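Local coordinates for protein aminomethyltransferase (Bartonella henselae, PDB 3GIR) that belongs to the aminomethyltransferase (glycine cleavage T-protein) family, pairing a folate-binding-type domain with a C-terminal beta-barrel domain, at residues N194-M199 and W208-S213; R172-L177 and E222-I227; S253-A258 and V351-V356. All blocks are in the same frame, centred on the assembly; numbering follows the deposited sequence. Where two conformers were deposited one is given.

Contact 1. Residues N194-M199 and W208-S213; sequences NELLFM and WFITRS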
ATOM      1  N   ASN A 194     -16.672  13.515  -3.027  1.00 21.33           N
ATOM      2  CA  ASN A 194     -17.670  12.749  -2.354  1.00 22.86           C
ATOM      3  C   ASN A 194     -18.542  11.898  -3.298  1.00 21.15           C
ATOM      4  O   ASN A 194     -19.111  10.892  -2.862  1.00 23.26           O
ATOM      5  CB  ASN A 194     -18.532  13.649  -1.493  1.00 23.03           C
ATOM      6  CG  ASN A 194     -18.092  13.723  -0.085  1.00 21.88           C
ATOM      7  OD1 ASN A 194     -18.600  12.996   0.754  1.00 22.62           O
ATOM      8  ND2 ASN A 194     -17.162  14.641   0.216  1.00 22.49           N
ATOM      9  N   GLU A 195     -18.561  12.267  -4.577  1.00 23.60           N
ATOM     10  CA  GLU A 195     -19.266  11.526  -5.644  1.00 24.09           C
ATOM     11  C   GLU A 195     -18.551  10.266  -6.121  1.00 24.73           C
ATOM     12  O   GLU A 195     -19.168   9.405  -6.778  1.00 27.07           O
ATOM     13  CB  GLU A 195     -19.549  12.481  -6.846  1.00 24.73           C
ATOM     14  N   LEU A 196     -17.256  10.100  -5.774  1.00 21.93           N
ATOM     15  CA  LEU A 196     -16.541   8.917  -6.153  1.00 21.08           C
ATOM     16  C   LEU A 196     -17.055   7.689  -5.389  1.00 18.79           C
ATOM     17  O   LEU A 196     -17.433   7.773  -4.214  1.00 20.82           O
ATOM     18  CB  LEU A 196     -15.031   9.120  -5.805  1.00 20.89           C
ATOM     19  CG  LEU A 196     -14.313  10.200  -6.601  1.00 20.91           C
ATOM     20  CD1 LEU A 196     -12.889  10.480  -5.979  1.00 19.35           C
ATOM     21  CD2 LEU A 196     -14.224   9.805  -8.112  1.00 22.66           C
ATOM     22  N   LEU A 197     -16.991   6.555  -6.019  1.00 20.13           N
ATOM     23  CA  LEU A 197     -17.124   5.292  -5.362  1.00 19.92           C
ATOM     24  C   LEU A 197     -15.714   4.850  -4.886  1.00 20.75           C
ATOM     25  O   LEU A 197     -14.706   5.392  -5.352  1.00 19.99           O
ATOM     26  CB  LEU A 197     -17.742   4.226  -6.292  1.00 21.40           C
ATOM     27  CG  LEU A 197     -19.066   4.644  -6.884  1.00 25.11           C
ATOM     28  CD1 LEU A 197     -19.617   3.466  -7.729  1.00 28.00           C
ATOM     29  CD2 LEU A 197     -19.999   5.051  -5.785  1.00 28.04           C
ATOM     30  N   PHE A 198     -15.652   3.910  -3.970  1.00 20.58           N
ATOM     31  CA  PHE A 198     -14.370   3.241  -3.660  1.00 19.24           C
ATOM     32  C   PHE A 198     -13.640   2.782  -4.882  1.00 19.54           C
ATOM     33  O   PHE A 198     -14.209   2.156  -5.776  1.00 20.27           O
ATOM     34  CB  PHE A 198     -14.610   2.060  -2.718  1.00 19.14           C
ATOM     35  CG  PHE A 198     -13.360   1.373  -2.258  1.00 18.67           C
ATOM     36  CD1 PHE A 198     -12.413   2.085  -1.554  1.00 19.43           C
ATOM     37  CD2 PHE A 198     -13.168   0.008  -2.428  1.00 21.09           C
ATOM     38  CE1 PHE A 198     -11.285   1.493  -1.137  1.00 21.89           C
ATOM     39  CE2 PHE A 198     -12.039  -0.623  -1.951  1.00 21.11           C
ATOM     40  CZ  PHE A 198     -11.068   0.120  -1.321  1.00 21.50           C
ATOM     41  N   MET A 199     -12.336   3.078  -4.896  1.00 19.95           N
ATOM     42  CA  MET A 199     -11.412   2.799  -5.988  1.00 20.14           C
ATOM     43  C   MET A 199     -11.738   3.463  -7.334  1.00 18.48           C
ATOM     44  O   MET A 199     -11.578   2.859  -8.400  1.00 20.97           O
ATOM     45  CB  MET A 199     -11.151   1.293  -6.116  1.00 19.56           C
ATOM     46  CG  MET A 199     -10.539   0.643  -4.936  1.00 20.64           C
ATOM     47  SD  MET A 199      -8.865   1.202  -4.717  1.00 24.93           S
ATOM     48  CE  MET A 199      -8.065   0.181  -5.962  1.00 22.89           C
ATOM     49  N   TRP A 208      -4.212  18.039 -10.757  1.00 20.21           N
ATOM     50  CA  TRP A 208      -4.660  17.498  -9.484  1.00 19.20           C
ATOM     51  C   TRP A 208      -5.225  16.101  -9.794  1.00 18.61           C
ATOM     52  O   TRP A 208      -5.750  15.858 -10.871  1.00 19.94           O
ATOM     53  CB  TRP A 208      -5.799  18.325  -8.858  1.00 19.43           C
ATOM     54  CG  TRP A 208      -5.412  19.567  -8.179  1.00 20.44           C
ATOM     55  CD1 TRP A 208      -4.743  20.582  -8.704  1.00 22.90           C
ATOM     56  CD2 TRP A 208      -5.845  19.976  -6.872  1.00 17.92           C
ATOM     57  NE1 TRP A 208      -4.617  21.593  -7.774  1.00 22.12           N
ATOM     58  CE2 TRP A 208      -5.269  21.235  -6.636  1.00 22.21           C
ATOM     59  CE3 TRP A 208      -6.531  19.342  -5.844  1.00 21.63           C
ATOM     60  CZ2 TRP A 208      -5.468  21.920  -5.438  1.00 20.89           C
ATOM     61  CZ3 TRP A 208      -6.727  20.021  -4.650  1.00 24.87           C
ATOM     62  CH2 TRP A 208      -6.184  21.294  -4.475  1.00 22.96           C
ATOM     63  N   PHE A 209      -5.113  15.172  -8.840  1.00 17.95           N
ATOM     64  CA  PHE A 209      -5.664  13.809  -9.002  1.00 17.49           C
ATOM     65  C   PHE A 209      -6.226  13.395  -7.669  1.00 18.29           C
ATOM     66  O   PHE A 209      -5.489  13.430  -6.684  1.00 18.95           O
ATOM     67  CB  PHE A 209      -4.515  12.899  -9.499  1.00 18.60           C
ATOM     68  CG  PHE A 209      -4.813  11.436  -9.574  1.00 19.77           C
ATOM     69  CD1 PHE A 209      -5.891  10.952 -10.248  1.00 21.67           C
ATOM     70  CD2 PHE A 209      -3.955  10.522  -8.956  1.00 22.45           C
ATOM     71  CE1 PHE A 209      -6.149   9.560 -10.329  1.00 23.56           C
ATOM     72  CE2 PHE A 209      -4.170   9.152  -9.067  1.00 18.65           C
ATOM     73  CZ  PHE A 209      -5.318   8.680  -9.719  1.00 19.48           C
ATOM     74  N   ILE A 210      -7.527  13.052  -7.575  1.00 17.21           N
ATOM     75  CA  ILE A 210      -8.111  12.629  -6.326  1.00 16.72           C
ATOM     76  C   ILE A 210      -8.694  11.257  -6.523  1.00 18.40           C
ATOM     77  O   ILE A 210      -9.422  11.019  -7.510  1.00 18.08           O
ATOM     78  CB  ILE A 210      -9.216  13.590  -5.840  1.00 17.44           C
ATOM     79  CG1 ILE A 210      -8.564  14.967  -5.562  1.00 18.18           C
ATOM     80  CG2 ILE A 210      -9.994  13.028  -4.625  1.00 17.54           C
ATOM     81  CD1 ILE A 210      -9.578  16.054  -5.044  1.00 21.31           C
ATOM     82  N   THR A 211      -8.408  10.372  -5.574  1.00 17.77           N
ATOM     83  CA  THR A 211      -8.948   9.012  -5.565  1.00 18.09           C
ATOM     84  C   THR A 211      -9.628   8.728  -4.222  1.00 16.79           C
ATOM     85  O   THR A 211      -9.255   9.309  -3.193  1.00 17.67           O
ATOM     86  CB  THR A 211      -7.897   7.914  -5.848  1.00 20.83           C
ATOM     87  OG1 THR A 211      -6.892   7.958  -4.797  1.00 22.44           O
ATOM     88  CG2 THR A 211      -7.218   8.026  -7.257  1.00 22.10           C
ATOM     89  N   ARG A 212     -10.664   7.892  -4.246  1.00 16.80           N
ATOM     90  CA  ARG A 212     -11.294   7.417  -3.029  1.00 16.89           C
ATOM     91  C   ARG A 212     -10.671   6.058  -2.730  1.00 17.29           C
ATOM     92  O   ARG A 212     -11.085   5.014  -3.211  1.00 17.60           O
ATOM     93  CB  ARG A 212     -12.827   7.366  -3.165  1.00 18.72           C
ATOM     94  CG  ARG A 212     -13.515   7.120  -1.857  1.00 17.21           C
ATOM     95  CD  ARG A 212     -15.040   7.389  -1.891  1.00 18.66           C
ATOM     96  NE  ARG A 212     -15.570   7.692  -0.627  1.00 16.71           N
ATOM     97  CZ  ARG A 212     -16.654   8.435  -0.429  1.00 19.46           C
ATOM     98  NH1 ARG A 212     -17.291   8.959  -1.468  1.00 22.37           N
ATOM     99  NH2 ARG A 212     -17.053   8.698   0.762  1.00 21.07           N
ATOM    100  N   SER A 213      -9.549   6.091  -2.042  1.00 16.71           N
ATOM    101  CA  SER A 213      -8.756   4.891  -1.775  1.00 16.93           C
ATOM    102  C   SER A 213      -7.846   5.226  -0.568  1.00 16.51           C
ATOM    103  O   SER A 213      -7.901   6.346  -0.039  1.00 17.41           O
ATOM    104  CB  SER A 213      -7.859   4.610  -2.985  1.00 18.30           C
ATOM    105  OG  SER A 213      -6.843   5.631  -3.148  1.00 20.72           O
TER
HETATM  106  O   HOH W   1     -19.554  10.250   0.664  1.00 22.99           O

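Contact 2. Residues R172-L177 and E222-I227; sequences RVLLAL and EIALPI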
ATOM      1  N   ARG A 172       4.979  15.832  -7.427  1.00 18.23           N
ATOM      2  CA  ARG A 172       3.754  16.096  -6.704  1.00 17.16           C
ATOM      3  C   ARG A 172       3.892  15.946  -5.233  1.00 16.09           C
ATOM      4  O   ARG A 172       4.749  15.200  -4.724  1.00 16.92           O
ATOM      5  CB  ARG A 172       2.691  15.052  -7.129  1.00 17.48           C
ATOM      6  CG  ARG A 172       2.242  15.075  -8.569  1.00 20.62           C
ATOM      7  CD  ARG A 172       1.415  16.228  -8.913  1.00 19.63           C
ATOM      8  NE  ARG A 172       0.942  16.214 -10.301  1.00 22.25           N
ATOM      9  CZ  ARG A 172       1.566  16.762 -11.337  1.00 20.83           C
ATOM     10  NH1 ARG A 172       2.740  17.336 -11.187  1.00 21.19           N
ATOM     11  NH2 ARG A 172       1.037  16.740 -12.564  1.00 22.87           N
ATOM     12  N   VAL A 173       3.016  16.630  -4.504  1.00 15.69           N
ATOM     13  CA  VAL A 173       2.701  16.265  -3.112  1.00 14.88           C
ATOM     14  C   VAL A 173       1.549  15.322  -3.178  1.00 15.86           C
ATOM     15  O   VAL A 173       0.662  15.471  -4.000  1.00 16.28           O
ATOM     16  CB  VAL A 173       2.411  17.514  -2.251  1.00 15.25           C
ATOM     17  CG1 VAL A 173       1.554  17.199  -1.002  1.00 16.59           C
ATOM     18  CG2 VAL A 173       3.723  18.155  -1.881  1.00 15.73           C
ATOM     19  N   LEU A 174       1.547  14.334  -2.291  1.00 16.09           N
ATOM     20  CA  LEU A 174       0.487  13.379  -2.164  1.00 15.44           C
ATOM     21  C   LEU A 174       0.097  13.332  -0.690  1.00 15.55           C
ATOM     22  O   LEU A 174       0.954  13.100   0.198  1.00 16.11           O
ATOM     23  CB  LEU A 174       0.909  11.959  -2.612  1.00 16.17           C
ATOM     24  CG  LEU A 174      -0.237  10.903  -2.707  1.00 18.34           C
ATOM     25  CD1 LEU A 174      -1.294  11.201  -3.738  1.00 20.69           C
ATOM     26  CD2 LEU A 174       0.472   9.560  -3.001  1.00 19.34           C
ATOM     27  N   LEU A 175      -1.181  13.563  -0.408  1.00 14.38           N
ATOM     28  CA  LEU A 175      -1.753  13.561   0.949  1.00 14.02           C
ATOM     29  C   LEU A 175      -2.816  12.496   0.989  1.00 16.23           C
ATOM     30  O   LEU A 175      -3.584  12.403   0.076  1.00 18.47           O
ATOM     31  CB  LEU A 175      -2.378  14.900   1.332  1.00 14.94           C
ATOM     32  CG  LEU A 175      -1.467  16.109   1.220  1.00 15.65           C
ATOM     33  CD1 LEU A 175      -2.251  17.422   1.420  1.00 18.77           C
ATOM     34  CD2 LEU A 175      -0.412  15.991   2.259  1.00 17.62           C
ATOM     35  N   ALA A 176      -2.903  11.723   2.054  1.00 14.04           N
ATOM     36  CA  ALA A 176      -4.036  10.858   2.293  1.00 14.66           C
ATOM     37  C   ALA A 176      -4.863  11.440   3.428  1.00 15.45           C
ATOM     38  O   ALA A 176      -4.352  11.874   4.409  1.00 15.40           O
ATOM     39  CB  ALA A 176      -3.528   9.455   2.700  1.00 15.09           C
ATOM     40  N   LEU A 177      -6.193  11.407   3.250  1.00 14.76           N
ATOM     41  CA  LEU A 177      -7.153  11.925   4.266  1.00 14.78           C
ATOM     42  C   LEU A 177      -8.064  10.739   4.507  1.00 14.57           C
ATOM     43  O   LEU A 177      -8.856  10.355   3.649  1.00 16.42           O
ATOM     44  CB  LEU A 177      -7.963  13.090   3.751  1.00 15.82           C
ATOM     45  CG  LEU A 177      -8.976  13.649   4.734  1.00 17.64           C
ATOM     46  CD1 LEU A 177      -8.261  14.393   5.887  1.00 20.20           C
ATOM     47  CD2 LEU A 177      -9.877  14.633   3.954  1.00 20.87           C
ATOM     48  N   GLU A 222      -7.120  10.068  -1.399  1.00 15.37           N
ATOM     49  CA  GLU A 222      -5.730  10.516  -1.658  1.00 15.02           C
ATOM     50  C   GLU A 222      -5.817  11.687  -2.629  1.00 16.07           C
ATOM     51  O   GLU A 222      -6.576  11.622  -3.643  1.00 17.02           O
ATOM     52  CB  GLU A 222      -4.888   9.416  -2.219  1.00 17.74           C
ATOM     53  CG  GLU A 222      -4.680   8.250  -1.284  1.00 18.76           C
ATOM     54  CD  GLU A 222      -3.638   7.243  -1.835  1.00 28.33           C
ATOM     55  OE1 GLU A 222      -3.131   7.356  -3.015  1.00 30.62           O
ATOM     56  OE2 GLU A 222      -3.343   6.346  -1.052  1.00 34.88           O
ATOM     57  N   ILE A 223      -5.035  12.714  -2.352  1.00 14.08           N
ATOM     58  CA  ILE A 223      -5.021  13.938  -3.169  1.00 14.62           C
ATOM     59  C   ILE A 223      -3.576  14.209  -3.623  1.00 15.31           C
ATOM     60  O   ILE A 223      -2.708  14.370  -2.783  1.00 16.57           O
ATOM     61  CB  ILE A 223      -5.560  15.139  -2.402  1.00 16.01           C
ATOM     62  CG1 ILE A 223      -6.921  14.856  -1.768  1.00 17.77           C
ATOM     63  CG2 ILE A 223      -5.573  16.435  -3.299  1.00 16.56           C
ATOM     64  CD1 ILE A 223      -7.396  15.940  -0.679  1.00 22.27           C
ATOM     65  N   ALA A 224      -3.342  14.283  -4.941  1.00 15.54           N
ATOM     66  CA  ALA A 224      -2.063  14.560  -5.536  1.00 15.88           C
ATOM     67  C   ALA A 224      -2.180  15.913  -6.205  1.00 17.50           C
ATOM     68  O   ALA A 224      -3.165  16.168  -6.908  1.00 18.25           O
ATOM     69  CB  ALA A 224      -1.642  13.477  -6.569  1.00 17.35           C
ATOM     70  N   LEU A 225      -1.235  16.778  -5.943  1.00 16.75           N
ATOM     71  CA  LEU A 225      -1.288  18.132  -6.510  1.00 17.76           C
ATOM     72  C   LEU A 225       0.099  18.694  -6.661  1.00 18.51           C
ATOM     73  O   LEU A 225       1.055  18.239  -6.092  1.00 18.01           O
ATOM     74  CB  LEU A 225      -2.167  19.063  -5.636  1.00 17.74           C
ATOM     75  CG  LEU A 225      -1.629  19.588  -4.305  1.00 19.00           C
ATOM     76  CD1 LEU A 225      -2.688  20.672  -3.780  1.00 21.58           C
ATOM     77  CD2 LEU A 225      -1.427  18.466  -3.268  1.00 17.50           C
ATOM     78  N   PRO A 226       0.225  19.769  -7.477  1.00 19.74           N
ATOM     79  CA  PRO A 226       1.504  20.385  -7.622  1.00 20.04           C
ATOM     80  C   PRO A 226       2.091  20.845  -6.299  1.00 19.34           C
ATOM     81  O   PRO A 226       1.373  21.244  -5.386  1.00 20.02           O
ATOM     82  CB  PRO A 226       1.195  21.604  -8.540  1.00 21.91           C
ATOM     83  CG  PRO A 226      -0.003  21.192  -9.246  1.00 22.61           C
ATOM     84  CD  PRO A 226      -0.817  20.432  -8.277  1.00 20.97           C
ATOM     85  N   ILE A 227       3.388  20.802  -6.202  1.00 20.61           N
ATOM     86  CA  ILE A 227       4.133  21.163  -4.992  1.00 21.05           C
ATOM     87  C   ILE A 227       3.851  22.598  -4.511  1.00 20.77           C
ATOM     88  O   ILE A 227       3.634  22.798  -3.321  1.00 21.74           O
ATOM     89  CB  ILE A 227       5.638  20.838  -5.097  1.00 22.37           C
ATOM     90  CG1 ILE A 227       5.834  19.314  -5.188  1.00 24.23           C
ATOM     91  CG2 ILE A 227       6.458  21.496  -3.986  1.00 27.37           C
ATOM     92  CD1 ILE A 227       7.259  18.956  -5.600  1.00 28.83           C
TER

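Contact 3. Residues S253-A258 and V351-V356; sequences SLRLEA and VAMGYV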
ATOM      1  N   SER A 253       0.558   0.619  11.710  1.00 15.61           N
ATOM      2  CA  SER A 253      -0.359  -0.137  12.528  1.00 16.32           C
ATOM      3  C   SER A 253      -1.730  -0.194  11.883  1.00 16.47           C
ATOM      4  O   SER A 253      -2.457  -1.237  11.907  1.00 18.22           O
ATOM      5  CB  SER A 253      -0.409   0.348  13.979  1.00 18.31           C
ATOM      6  OG  SER A 253      -0.659   1.751  14.074  1.00 18.07           O
ATOM      7  N   LEU A 254      -2.118   0.911  11.243  1.00 14.30           N
ATOM      8  CA  LEU A 254      -3.391   0.905  10.538  1.00 14.85           C
ATOM      9  C   LEU A 254      -3.422  -0.094   9.413  1.00 13.91           C
ATOM     10  O   LEU A 254      -4.432  -0.858   9.263  1.00 15.99           O
ATOM     11  CB  LEU A 254      -3.790   2.304  10.050  1.00 13.65           C
ATOM     12  CG  LEU A 254      -4.112   3.329  11.127  1.00 14.36           C
ATOM     13  CD1 LEU A 254      -3.908   4.730  10.527  1.00 14.73           C
ATOM     14  CD2 LEU A 254      -5.560   3.202  11.711  1.00 16.99           C
ATOM     15  N   ARG A 255      -2.454  -0.017   8.508  1.00 15.41           N
ATOM     16  CA  ARG A 255      -2.430  -0.893   7.388  1.00 15.26           C
ATOM     17  C   ARG A 255      -2.308  -2.358   7.793  1.00 16.00           C
ATOM     18  O   ARG A 255      -2.891  -3.225   7.130  1.00 15.81           O
ATOM     19  CB  ARG A 255      -1.362  -0.485   6.364  1.00 14.45           C
ATOM     20  CG  ARG A 255       0.101  -0.707   6.794  1.00 15.85           C
ATOM     21  CD  ARG A 255       0.533  -2.042   6.362  1.00 16.35           C
ATOM     22  NE  ARG A 255       1.841  -2.328   6.936  1.00 16.22           N
ATOM     23  CZ  ARG A 255       2.515  -3.476   6.819  1.00 15.44           C
ATOM     24  NH1 ARG A 255       2.072  -4.501   6.128  1.00 16.20           N
ATOM     25  NH2 ARG A 255       3.716  -3.538   7.404  1.00 18.22           N
ATOM     26  N   LEU A 256      -1.532  -2.631   8.818  1.00 15.32           N
ATOM     27  CA  LEU A 256      -1.332  -4.006   9.273  1.00 16.43           C
ATOM     28  C   LEU A 256      -2.596  -4.593   9.877  1.00 18.15           C
ATOM     29  O   LEU A 256      -3.000  -5.710   9.524  1.00 17.27           O
ATOM     30  CB  LEU A 256      -0.128  -4.046  10.220  1.00 17.13           C
ATOM     31  CG  LEU A 256       0.291  -5.391  10.836  1.00 19.45           C
ATOM     32  CD1 LEU A 256       0.331  -6.479   9.738  1.00 20.53           C
ATOM     33  CD2 LEU A 256       1.583  -5.227  11.672  1.00 22.20           C
ATOM     34  N   GLU A 257      -3.307  -3.825  10.681  1.00 17.71           N
ATOM     35  CA  GLU A 257      -4.712  -4.214  11.118  1.00 17.58           C
ATOM     36  C   GLU A 257      -5.637  -4.530   9.942  1.00 18.25           C
ATOM     37  O   GLU A 257      -6.479  -5.410  10.003  1.00 19.27           O
ATOM     38  CB  GLU A 257      -5.325  -3.136  11.996  1.00 18.97           C
ATOM     39  CG  GLU A 257      -4.844  -3.119  13.374  1.00 18.94           C
ATOM     40  CD  GLU A 257      -5.578  -2.115  14.228  1.00 18.40           C
ATOM     41  OE1 GLU A 257      -6.268  -1.248  13.636  1.00 20.50           O
ATOM     42  OE2 GLU A 257      -5.456  -2.156  15.475  1.00 18.77           O
ATOM     43  N   ALA A 258      -5.537  -3.734   8.869  1.00 16.25           N
ATOM     44  CA  ALA A 258      -6.338  -3.878   7.640  1.00 17.19           C
ATOM     45  C   ALA A 258      -5.904  -5.030   6.718  1.00 17.83           C
ATOM     46  O   ALA A 258      -6.502  -5.241   5.697  1.00 19.72           O
ATOM     47  CB  ALA A 258      -6.418  -2.543   6.821  1.00 16.53           C
ATOM     48  N   VAL A 351      -0.468  -7.548  16.411  1.00 17.83           N
ATOM     49  CA  VAL A 351      -0.850  -8.012  15.100  1.00 18.52           C
ATOM     50  C   VAL A 351       0.437  -8.219  14.326  1.00 17.79           C
ATOM     51  O   VAL A 351       1.481  -7.609  14.623  1.00 17.72           O
ATOM     52  CB  VAL A 351      -1.802  -7.016  14.421  1.00 18.82           C
ATOM     53  CG1 VAL A 351      -3.061  -6.902  15.333  1.00 20.19           C
ATOM     54  CG2 VAL A 351      -1.197  -5.623  14.301  1.00 17.37           C
ATOM     55  N   ALA A 352       0.450  -9.181  13.434  1.00 17.64           N
ATOM     56  CA  ALA A 352       1.544  -9.441  12.577  1.00 18.40           C
ATOM     57  C   ALA A 352       1.162 -10.175  11.311  1.00 18.34           C
ATOM     58  O   ALA A 352       0.023 -10.636  11.165  1.00 17.64           O
ATOM     59  CB  ALA A 352       2.545 -10.397  13.407  1.00 15.49           C
ATOM     60  N   MET A 353       2.112 -10.227  10.366  1.00 17.38           N
ATOM     61  CA  MET A 353       1.941 -11.014   9.142  0.50 17.03           C
ATOM     62  C   MET A 353       3.272 -11.653   8.868  1.00 17.20           C
ATOM     63  O   MET A 353       4.317 -11.189   9.313  1.00 17.16           O
ATOM     64  CB  MET A 353       1.497 -10.182   7.928  0.50 18.02           C
ATOM     65  CG  MET A 353       0.091  -9.756   7.975  0.50 19.49           C
ATOM     66  SD  MET A 353      -0.499  -9.052   6.400  0.50 21.62           S
ATOM     67  CE  MET A 353       0.983  -8.266   5.810  0.50 22.73           C
ATOM     68  N   GLY A 354       3.256 -12.768   8.135  1.00 16.17           N
ATOM     69  CA  GLY A 354       4.535 -13.418   7.863  1.00 15.17           C
ATOM     70  C   GLY A 354       4.328 -14.570   6.906  1.00 15.82           C
ATOM     71  O   GLY A 354       3.220 -14.724   6.329  1.00 17.64           O
ATOM     72  N   TYR A 355       5.345 -15.374   6.734  1.00 14.92           N
ATOM     73  CA  TYR A 355       5.374 -16.525   5.839  1.00 14.83           C
ATOM     74  C   TYR A 355       5.567 -17.780   6.604  1.00 15.83           C
ATOM     75  O   TYR A 355       6.442 -17.866   7.446  1.00 17.14           O
ATOM     76  CB  TYR A 355       6.435 -16.428   4.741  1.00 14.69           C
ATOM     77  CG  TYR A 355       6.011 -15.462   3.634  1.00 15.54           C
ATOM     78  CD1 TYR A 355       5.321 -15.896   2.515  1.00 16.40           C
ATOM     79  CD2 TYR A 355       6.250 -14.100   3.760  1.00 19.78           C
ATOM     80  CE1 TYR A 355       4.915 -15.039   1.547  1.00 17.13           C
ATOM     81  CE2 TYR A 355       5.819 -13.223   2.746  1.00 20.23           C
ATOM     82  CZ  TYR A 355       5.147 -13.705   1.669  1.00 18.62           C
ATOM     83  OH  TYR A 355       4.654 -12.848   0.656  1.00 19.62           O
ATOM     84  N   VAL A 356       4.764 -18.787   6.252  1.00 15.73           N
ATOM     85  CA  VAL A 356       4.878 -20.163   6.776  1.00 16.73           C
ATOM     86  C   VAL A 356       4.734 -21.091   5.554  1.00 17.78           C
ATOM     87  O   VAL A 356       4.148 -20.747   4.532  1.00 18.68           O
ATOM     88  CB  VAL A 356       3.860 -20.447   7.878  1.00 17.00           C
ATOM     89  CG1 VAL A 356       4.073 -19.542   9.126  1.00 18.38           C
ATOM     90  CG2 VAL A 356       2.389 -20.401   7.332  1.00 15.99           C
TER

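Contact 1. Residues N194-M199 and W208-S213
Arg212, near the short strand 209-211 of the folate-binding-type domain, holds down the loop that runs from helix 182-188 to strand 201-202. Its NH1 donates a hydrogen bond to Leu196 O (3.0 Å), in the plane of that carbonyl, with the oxygen tilted 22° out of the guanidinium plane. The same NH1 makes a weak, bent bond to Asn194 O, which sits at the guanidinium edge. CG stands anti to the backbone N (chi1 -170°) and the chain is extended from there to NE, which carries the guanidinium along the loop backbone. A water links Arg212 NH2 to Asn194 OD1; Asn194 ND2 is hydrogen-bonded to Ala183 O of helix 182-188, and Asp219 pairs with Arg212 NH2 in a salt bridge. Backbone to backbone, Met199 N donates to Arg212 O (2.9 Å, 152° at the hydrogen), and the Phe198 ring brings CD1 to within 3.6 Å of that oxygen. Apolar contact is made by Leu196, whose CD1 lies 4.1 Å from Ile210 CG2, while Met199 SD lies 4.0 Å from Ser213 CB. An arginine thus ties an irregular loop by two backbone carbonyls, two residues apart, at the side of the mixed sheet where short strand 201-202 is outermost.

Contact 2. Residues R172-L177 and E222-I227
Val173 to Ala176 pair with Glu222 to Leu225 as neighbouring antiparallel strands, their segment axes 4.6 Å apart at closest approach and 162° between N-to-C directions. Four backbone hydrogen bonds give the register. Val173 and Leu225 form one hydrogen-bonded pair, with N to O distances of 3.0 Å in both directions; Leu175 and Ile223 form the next, where Ile223 N to Leu175 O measures 2.8 Å and is nearly straight (169°). In the non-hydrogen-bonded pairs, Leu174 with Ala224 and Ala176 with Glu222, the strands draw closer and CA-H...O contacts fill in, such as Ala224 CA to Val173 O at 3.3 Å.

Apolar packing divides between the two faces. On the face of Val173, Leu175, Ile223 and Leu225, Val173 CG1 and Leu225 CD2 meet at 4.0 Å, the two side chains running alongside each other in the same direction; helix 227-238 covers this face through Ala230 and Leu233. The side chains of Ile227 and Val173 cross at about a right angle, CG1 of the former 4.1 Å from CG2 of the latter. On the other face Leu174, its CG anti to the backbone N, leans toward the neighbouring strand, so that CD1 rests 3.6 Å from Ala224 CB.

Near Pro226, Arg172 CD lies 3.5 Å from the carbonyl oxygen Leu225 O. Two central strands of a mixed sheet, with a helix packed on one face, are typical of a layered alpha-beta domain.

Contact 3. Residues S253-A258 and V351-V356
Helix 253-257 passes over strand 351-356 at 67°, with 8.6 Å between the segment axes at closest approach, and the nearest CA pair is Leu256 with Ala352. No hydrogen bond spans the two segments, so the contact rests on side-chain packing. Leu256 carries most of it: with CG anti to the backbone N (chi1 -180°) its two methyl groups divide over the strand. CD2 touches Val351, 3.8 Å from its CG2, while CD1 reaches 3.7 Å from Met353 CG and also meets the main chain at Ala352 C. Leu256 runs antiparallel alongside both Val351 and Met353. Those two strand residues point toward the helix; Ala352, between them, points away and touches Leu313 of the adjacent strand 309-315. Arg255, next to Leu256 on the helix, has its charge met by other partners, through salt bridges to Asp266 and Asp252. Its approach to the end of Met353 is doubtful, since that methionine has two conformers. Packing of a helix leucine against Val351 and Met353 on one side of a strand is helix-on-sheet packing, here at the buried interface between the folate-binding-type domain and the C-terminal barrel domain.

Going from the N terminus, strand 173-178 comes first of these segments and pairs with strand 220-225, so contact 2 closes a loop of 44 intervening residues. Within that loop lies contact 1, a shorter closure of eight residues between 194-199 and 208-213. The two touch: strands 209-211 and 220-225 are neighbours in one mixed sheet, with Thr211 O 2.9 Å from Glu222 N and Trp208 CZ2 packed on Leu225. Contact 3 opens after both have closed and spans 92 residues, joining helix 248-257 to the C-terminal barrel. Its centre is about 25 Å from that of contact 1, on the opposite side of the chain's centre, and it touches neither of the others.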